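Local coordinates for protein listeriolysin O (Listeria monocytogenes, PDB 4CDB) that binds cholesterol-containing host membranes, changes conformation drastically and assembles into oligomeric pores that lyse the cell, at residues Y168-A173 with K276-F281; S177-I180 with A186-A189. One frame throughout, in Å; residues are numbered along the deposited sequence.

Contact 1 of 2, residues Y168-A173 with K276-F281; sequences YDDEMA and KVKAAF. With NA (sodium ion), chain F; NA (sodium ion), chain K.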
loop_
_atom_site.group_PDB
_atom_site.type_symbol
_atom_site.label_atom_id
_atom_site.label_comp_id
_atom_site.label_asym_id
_atom_site.label_seq_id
_atom_site.Cartn_x
_atom_site.Cartn_y
_atom_site.Cartn_z
ATOM N N TYR A 168 7.658 -5.717 5.397
ATOM C CA TYR A 168 6.558 -4.752 5.428
ATOM C C TYR A 168 6.432 -3.957 4.125
ATOM O O TYR A 168 7.432 -3.498 3.571
ATOM C CB TYR A 168 6.751 -3.797 6.610
ATOM C CG TYR A 168 5.674 -2.751 6.765
ATOM C CD1 TYR A 168 4.505 -3.029 7.459
ATOM C CD2 TYR A 168 5.830 -1.479 6.228
ATOM C CE1 TYR A 168 3.519 -2.075 7.609
ATOM C CE2 TYR A 168 4.847 -0.517 6.371
ATOM C CZ TYR A 168 3.694 -0.822 7.063
ATOM O OH TYR A 168 2.712 0.129 7.211
ATOM N N ASP A 169 5.198 -3.792 3.653
ATOM C CA ASP A 169 4.919 -3.051 2.424
ATOM C C ASP A 169 3.591 -2.306 2.528
ATOM O O ASP A 169 2.583 -2.885 2.934
ATOM C CB ASP A 169 4.875 -4.002 1.225
ATOM C CG ASP A 169 6.163 -3.999 0.431
ATOM O OD1 ASP A 169 6.773 -2.919 0.301
ATOM O OD2 ASP A 169 6.564 -5.075 -0.062
ATOM N N ASP A 170 3.592 -1.027 2.160
ATOM C CA ASP A 170 2.372 -0.221 2.181
ATOM C C ASP A 170 2.250 0.683 0.952
ATOM O O ASP A 170 3.257 1.096 0.375
ATOM C CB ASP A 170 2.280 0.612 3.466
ATOM C CG ASP A 170 3.512 1.471 3.706
ATOM O OD1 ASP A 170 4.386 1.549 2.818
ATOM O OD2 ASP A 170 3.602 2.081 4.792
ATOM N N GLU A 171 1.012 0.983 0.563
ATOM C CA GLU A 171 0.735 1.823 -0.600
ATOM C C GLU A 171 -0.656 2.434 -0.526
ATOM O O GLU A 171 -1.622 1.747 -0.188
ATOM C CB GLU A 171 0.832 1.010 -1.893
ATOM C CG GLU A 171 2.191 1.020 -2.560
ATOM C CD GLU A 171 2.575 2.382 -3.104
ATOM O OE1 GLU A 171 1.670 3.153 -3.491
ATOM O OE2 GLU A 171 3.787 2.677 -3.155
ATOM N N MET A 172 -0.759 3.718 -0.853
ATOM C CA MET A 172 -2.064 4.335 -1.032
ATOM C C MET A 172 -2.657 3.765 -2.314
ATOM O O MET A 172 -2.044 3.851 -3.379
ATOM C CB MET A 172 -1.949 5.858 -1.126
ATOM C CG MET A 172 -1.381 6.530 0.121
ATOM S SD MET A 172 -2.346 6.205 1.613
ATOM C CE MET A 172 -3.947 6.837 1.116
ATOM N N ALA A 173 -3.837 3.166 -2.206
ATOM C CA ALA A 173 -4.451 2.466 -3.333
ATOM C C ALA A 173 -5.069 3.407 -4.372
ATOM O O ALA A 173 -5.694 4.410 -4.025
ATOM C CB ALA A 173 -5.493 1.478 -2.829
ATOM N N LYS A 276 -3.097 14.567 5.155
ATOM C CA LYS A 276 -2.297 13.973 6.221
ATOM C C LYS A 276 -2.693 12.530 6.522
ATOM O O LYS A 276 -2.215 11.940 7.492
ATOM C CB LYS A 276 -2.416 14.804 7.500
ATOM C CG LYS A 276 -1.580 16.069 7.518
ATOM C CD LYS A 276 -1.721 16.784 8.852
ATOM C CE LYS A 276 -0.644 17.840 9.036
ATOM N NZ LYS A 276 -0.669 18.863 7.956
ATOM N N VAL A 277 -3.566 11.971 5.690
ATOM C CA VAL A 277 -4.098 10.627 5.909
ATOM C C VAL A 277 -3.004 9.561 6.012
ATOM O O VAL A 277 -3.060 8.690 6.881
ATOM C CB VAL A 277 -5.122 10.247 4.818
ATOM C CG1 VAL A 277 -5.570 8.806 4.974
ATOM C CG2 VAL A 277 -6.318 11.184 4.878
ATOM N N LYS A 278 -2.005 9.648 5.138
ATOM C CA LYS A 278 -0.876 8.721 5.164
ATOM C C LYS A 278 -0.159 8.764 6.513
ATOM O O LYS A 278 0.047 7.729 7.146
ATOM C CB LYS A 278 0.110 9.040 4.036
ATOM C CG LYS A 278 1.293 8.083 3.935
ATOM C CD LYS A 278 0.862 6.708 3.440
ATOM C CE LYS A 278 2.061 5.816 3.134
ATOM N NZ LYS A 278 2.861 5.490 4.349
ATOM N N ALA A 279 0.205 9.966 6.948
ATOM C CA ALA A 279 0.883 10.152 8.228
ATOM C C ALA A 279 0.018 9.665 9.385
ATOM O O ALA A 279 0.519 9.082 10.347
ATOM C CB ALA A 279 1.254 11.613 8.423
ATOM N N ALA A 280 -1.285 9.908 9.282
ATOM C CA ALA A 280 -2.234 9.429 10.279
ATOM C C ALA A 280 -2.257 7.905 10.305
ATOM O O ALA A 280 -2.230 7.294 11.375
ATOM C CB ALA A 280 -3.618 9.977 9.992
ATOM N N PHE A 281 -2.313 7.303 9.120
ATOM C CA PHE A 281 -2.286 5.851 8.984
ATOM C C PHE A 281 -0.992 5.275 9.550
ATOM O O PHE A 281 -1.006 4.252 10.235
ATOM C CB PHE A 281 -2.437 5.441 7.516
ATOM C CG PHE A 281 -3.853 5.490 7.005
ATOM C CD1 PHE A 281 -4.912 5.750 7.860
ATOM C CD2 PHE A 281 -4.124 5.263 5.664
ATOM C CE1 PHE A 281 -6.214 5.789 7.387
ATOM C CE2 PHE A 281 -5.422 5.299 5.184
ATOM C CZ PHE A 281 -6.469 5.563 6.047
HETATM NA NA NA F . 5.935 -0.577 0.756
HETATM NA NA NA K . 2.394 3.682 -5.960
#
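The carboxylate of Asp-170 has two partners: the hydroxyl of Tyr-168, two residues earlier on the same strand, donates to OD2 from above the carboxylate plane, 40° out of it, and the ammonium group of Lys-278 forms a salt bridge across the contact, OD2 to NZ at 3.5 Å. A second flat group, the ring of Phe-281, carries Val-277 CG1 on one face, 3.5 Å above the plane and displaced toward the rim. The setting is the pore-forming part of a cholesterol-dependent cytolysin, where helix 277-286, most of whose residues become a transmembrane beta strand in the pore, rests beside strand 165-172 of the large antiparallel sheet. It illustrates how a pore former can store membrane-inserting sequence as helix with modest, partly polar contacts. Lys-278 reaches the strand because CG lies anti to its backbone N (chi1 -177°) while the chain bends at chi2 and again at chi4. Its stronger polar partner is Asp-282, one turn further along the helix, to which NZ is hydrogen-bonded; the longer salt bridge to Asp-170 is the second. Asp-169 OD1 binds a sodium ion at 2.5 Å. The side chain of Met-172, bent at chi2 and chi3, supplies the apolar half: SD lies 3.7 Å from Lys-278 CD.

Contact 2 of 2, residues S177-I180 with A186-A189; sequences SQLI and AFKA. With NA (sodium ion), chain K; NA (sodium ion), chain H.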
loop_
_atom_site.group_PDB
_atom_site.type_symbol
_atom_site.label_atom_id
_atom_site.label_comp_id
_atom_site.label_asym_id
_atom_site.label_seq_id
_atom_site.Cartn_x
_atom_site.Cartn_y
_atom_site.Cartn_z
ATOM N N SER A 177 -4.027 -2.646 -11.008
ATOM C CA SER A 177 -2.760 -2.869 -11.694
ATOM C C SER A 177 -1.579 -2.275 -10.931
ATOM O O SER A 177 -0.479 -2.825 -10.941
ATOM C CB SER A 177 -2.820 -2.289 -13.105
ATOM O OG SER A 177 -1.606 -2.513 -13.794
ATOM N N GLN A 178 -1.817 -1.146 -10.273
ATOM C CA GLN A 178 -0.795 -0.506 -9.454
ATOM C C GLN A 178 -0.402 -1.403 -8.290
ATOM O O GLN A 178 0.779 -1.609 -8.018
ATOM C CB GLN A 178 -1.303 0.832 -8.916
ATOM C CG GLN A 178 -0.381 1.479 -7.894
ATOM C CD GLN A 178 -1.144 2.174 -6.782
ATOM O OE1 GLN A 178 -2.360 2.025 -6.662
ATOM N NE2 GLN A 178 -0.431 2.935 -5.959
ATOM N N LEU A 179 -1.406 -1.940 -7.606
ATOM C CA LEU A 179 -1.170 -2.773 -6.434
ATOM C C LEU A 179 -0.631 -4.155 -6.805
ATOM O O LEU A 179 0.074 -4.784 -6.018
ATOM C CB LEU A 179 -2.446 -2.881 -5.595
ATOM C CG LEU A 179 -2.900 -1.546 -4.999
ATOM C CD1 LEU A 179 -4.196 -1.703 -4.227
ATOM C CD2 LEU A 179 -1.808 -0.968 -4.110
ATOM N N ILE A 180 -0.960 -4.619 -8.006
ATOM C CA ILE A 180 -0.407 -5.870 -8.514
ATOM C C ILE A 180 1.100 -5.730 -8.736
ATOM O O ILE A 180 1.869 -6.644 -8.448
ATOM C CB ILE A 180 -1.119 -6.324 -9.809
ATOM C CG1 ILE A 180 -2.521 -6.837 -9.484
ATOM C CG2 ILE A 180 -0.341 -7.422 -10.508
ATOM C CD1 ILE A 180 -3.316 -7.276 -10.699
ATOM N N ALA A 186 -0.865 -12.052 -6.587
ATOM C CA ALA A 186 -1.549 -12.612 -5.426
ATOM C C ALA A 186 -2.488 -11.612 -4.749
ATOM O O ALA A 186 -3.360 -12.003 -3.975
ATOM C CB ALA A 186 -0.535 -13.152 -4.424
ATOM N N PHE A 187 -2.312 -10.326 -5.042
ATOM C CA PHE A 187 -3.191 -9.297 -4.495
ATOM C C PHE A 187 -4.656 -9.509 -4.894
ATOM O O PHE A 187 -5.560 -9.205 -4.115
ATOM C CB PHE A 187 -2.728 -7.893 -4.898
ATOM C CG PHE A 187 -3.729 -6.817 -4.577
ATOM C CD1 PHE A 187 -3.876 -6.351 -3.278
ATOM C CD2 PHE A 187 -4.534 -6.282 -5.570
ATOM C CE1 PHE A 187 -4.806 -5.367 -2.977
ATOM C CE2 PHE A 187 -5.464 -5.300 -5.275
ATOM C CZ PHE A 187 -5.601 -4.844 -3.979
ATOM N N LYS A 188 -4.883 -10.030 -6.098
ATOM C CA LYS A 188 -6.241 -10.246 -6.601
ATOM C C LYS A 188 -7.016 -11.210 -5.708
ATOM O O LYS A 188 -8.203 -11.012 -5.450
ATOM C CB LYS A 188 -6.223 -10.758 -8.045
ATOM C CG LYS A 188 -5.418 -9.891 -9.005
ATOM C CD LYS A 188 -5.406 -10.452 -10.425
ATOM C CE LYS A 188 -6.575 -9.921 -11.241
ATOM N NZ LYS A 188 -6.253 -9.845 -12.697
ATOM N N ALA A 189 -6.341 -12.256 -5.242
ATOM C CA ALA A 189 -6.952 -13.208 -4.320
ATOM C C ALA A 189 -7.282 -12.531 -2.994
ATOM O O ALA A 189 -8.364 -12.719 -2.439
ATOM C CB ALA A 189 -6.030 -14.400 -4.094
HETATM NA NA NA K . 2.394 3.682 -5.960
HETATM NA NA NA H . 3.672 -8.421 -9.930
HETATM O O HOH W 1 6.218 -8.985 -8.484
HETATM O O HOH W 2 3.566 -11.231 -9.443
#
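Phe-187 swings its ring toward helix 176-183 because CG stands anti to the backbone N (chi1 169°), and Leu-179 answers from the other helix: the backbone sets CB against the ring, and a CG anti to the carbonyl carbon (chi1 -64°) carries the branch on so that CD1 reaches the CZ end. The result is a CH-pi contact: Leu-179 CB sits 3.9 Å from the centroid of the Phe-187 ring, only 12° off the normal, so the methylene is placed almost squarely over the face. Further out, Leu-179 CD1 closes on Phe-187 CZ at 3.4 Å, a tight fit for two carbons. Ile-180, the next residue, flanks the same aromatic group obliquely, its CG1 4.4 Å from Phe-187 CD2. Its terminal methyl points on beyond CG1, away from the ring, and meets the hydrocarbon chain of Lys-188 at an oblique crossing, with Ile-180 CD1 at 3.8 Å from Lys-188 CG; the lysine thus gives its hydrocarbon to the interface, while its ammonium end has a long, weak ion pair with Glu-176.

These contacts join two short consecutive helices, 176-183 and 187-194, linked by a short turn and packed on the sheet: Val-210 of strand 207-222 touches both Leu-179 and Phe-187. Ile-180 O also binds a sodium ion at 2.9 Å, with Asn-364 and two waters. Residues 176-189 form a transmembrane beta strand in the inserted toxin, so the helices here represent the soluble form. With no hydrogen bond between the two segments, cohesion across them comes from apolar and CH-pi packing; such contacts, lacking strict directional demands, are consistent with helices that must part when the region refolds into a strand.

The two contacts have centres about 17 Å apart and belong to the same pore-forming region. Along the chain the order is strand 165-172, helices 176-183 and 187-194, then, after three strands of the large antiparallel sheet, helix 277-286; contact 2 therefore falls within the interval spanned by contact 1. Strand 165-172 and helix 176-183 are consecutive, and their segments meet directly where Ala-173 CB packs 3.7 Å from Leu-179 CD1. A sodium ion bound by the side chains of Glu-171, Gln-178 and Tyr-368 is common to both. The contacts thus involve two different regions that become membrane strands, both helical here and beside the same sheet, consistent with storage before pore formation.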